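Local coordinates for putative uncharacterized protein PH0300 (Pyrococcus horikoshii, PDB 3VRH) that catalyses the ATP-dependent 2-thiolation of 5-methyluridine at position 54 in the T loop of tRNAs, a modification that stabilises tRNA at high temperature, at residues C272-M277 and G281-F286. Numbering follows the deposited sequence.
Sequences CKICRM and GDICAF. With ZN (zinc ion), chain C.
The backbones of C272–M277 and G281–F286 come together where C272 faces I283, their CA atoms 4.8 Å apart, and K273 N donates to D282 O at 2.9 Å. The same oxygen also receives a CA-H...O contact from C272. Just beyond, the cysteines turn in on the zinc ion: C272 SG and C275 SG each lie 2.6 Å from the metal, C284 SG 2.7 Å. With its SG anti to the backbone N (chi1 173°), C272 also lets that sulfur take a hydrogen bond from I274 N at 3.1 Å and weaker ones from C275 N and C284 N. These N-H groups probably draw off some of the thiolate's negative charge. C287, on helix 285-290, is the fourth ligand, making a four-cysteine site from two CxxC pairs, C272/C275 and C284/C287; C284 doubles as the N-cap of that helix. Near the zinc, C272 CB rests on C284 CB at 3.8 Å. I274 CG1 and I283 CG2 touch more loosely beside the site, at 4.2 Å. On the outer side, the extended chain of K273 runs past D282, its CE 3.6 Å from D282 CB, and ends in a long salt bridge, NZ to OD2. Helix 127-145 packs against this region through Y137, which touches C275 and whose ring stacks on that of F286.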
# COMPACT_ATOMS: atom_id res chain seq x y z
N CYS A 272 -0.09 35.19 3.76
CA CYS A 272 1.00 35.56 2.87
C CYS A 272 1.18 37.07 2.78
O CYS A 272 0.21 37.81 2.67
CB CYS A 272 0.78 35.00 1.48
SG CYS A 272 2.02 35.62 0.37
N LYS A 273 2.44 37.51 2.80
CA LYS A 273 2.78 38.94 2.74
C LYS A 273 2.49 39.56 1.38
O LYS A 273 2.64 40.78 1.20
CB LYS A 273 4.26 39.16 3.09
CG LYS A 273 4.64 38.76 4.52
CD LYS A 273 6.00 39.32 4.94
CE LYS A 273 6.17 39.22 6.45
NZ LYS A 273 7.48 39.77 6.94
N ILE A 274 2.11 38.74 0.42
CA ILE A 274 1.85 39.23 -0.93
C ILE A 274 0.37 39.20 -1.28
O ILE A 274 -0.19 40.20 -1.73
CB ILE A 274 2.65 38.47 -2.00
CG1 ILE A 274 4.14 38.70 -1.79
CG2 ILE A 274 2.27 38.94 -3.40
CD1 ILE A 274 4.51 40.15 -1.67
N CYS A 275 -0.27 38.06 -1.06
CA CYS A 275 -1.63 37.85 -1.54
C CYS A 275 -2.58 37.57 -0.38
O CYS A 275 -3.79 37.47 -0.58
CB CYS A 275 -1.66 36.67 -2.51
SG CYS A 275 -1.52 35.04 -1.67
N ARG A 276 -2.00 37.40 0.81
CA ARG A 276 -2.76 37.20 2.04
C ARG A 276 -3.53 35.89 2.09
O ARG A 276 -4.43 35.73 2.91
CB ARG A 276 -3.71 38.38 2.31
CG ARG A 276 -3.00 39.67 2.74
CD ARG A 276 -4.05 40.75 2.99
NE ARG A 276 -5.17 40.50 2.10
CZ ARG A 276 -5.39 41.13 0.95
NH1 ARG A 276 -4.57 42.11 0.55
NH2 ARG A 276 -6.44 40.80 0.22
N MET A 277 -3.19 34.96 1.21
CA MET A 277 -3.77 33.63 1.27
C MET A 277 -2.88 32.80 2.18
O MET A 277 -1.70 33.12 2.33
CB MET A 277 -3.89 33.02 -0.14
CG MET A 277 -4.77 33.86 -1.08
SD MET A 277 -6.43 34.13 -0.43
CE MET A 277 -7.15 32.50 -0.57
N GLY A 281 5.41 29.88 6.29
CA GLY A 281 6.41 30.84 5.85
C GLY A 281 5.65 32.12 5.60
O GLY A 281 4.43 32.10 5.42
N ASP A 282 6.36 33.24 5.59
CA ASP A 282 5.68 34.53 5.51
C ASP A 282 5.23 34.87 4.08
O ASP A 282 4.20 35.52 3.90
CB ASP A 282 6.54 35.64 6.12
CG ASP A 282 7.98 35.61 5.64
OD1 ASP A 282 8.28 34.81 4.72
OD2 ASP A 282 8.79 36.40 6.17
N ILE A 283 5.99 34.43 3.08
CA ILE A 283 5.52 34.49 1.69
C ILE A 283 5.13 33.09 1.24
O ILE A 283 5.79 32.11 1.61
CB ILE A 283 6.57 35.09 0.74
CG1 ILE A 283 6.91 36.51 1.19
CG2 ILE A 283 6.05 35.13 -0.68
CD1 ILE A 283 7.85 37.20 0.27
N CYS A 284 4.05 32.97 0.47
CA CYS A 284 3.52 31.65 0.19
C CYS A 284 4.23 30.96 -0.98
O CYS A 284 5.01 31.58 -1.71
CB CYS A 284 2.00 31.66 0.03
SG CYS A 284 1.38 31.86 -1.65
N ALA A 285 3.99 29.65 -1.10
CA ALA A 285 4.65 28.82 -2.10
C ALA A 285 4.41 29.35 -3.51
O ALA A 285 5.36 29.57 -4.27
CB ALA A 285 4.17 27.37 -1.98
N PHE A 286 3.14 29.55 -3.84
CA PHE A 286 2.75 30.10 -5.15
C PHE A 286 3.52 31.37 -5.43
O PHE A 286 4.22 31.47 -6.43
CB PHE A 286 1.25 30.37 -5.17
CG PHE A 286 0.74 30.87 -6.50
CD1 PHE A 286 0.37 29.98 -7.50
CD2 PHE A 286 0.60 32.23 -6.73
CE1 PHE A 286 -0.12 30.42 -8.71
CE2 PHE A 286 0.11 32.69 -7.95
CZ PHE A 286 -0.25 31.79 -8.94
ZN ZN C . 1.00 34.50 -1.75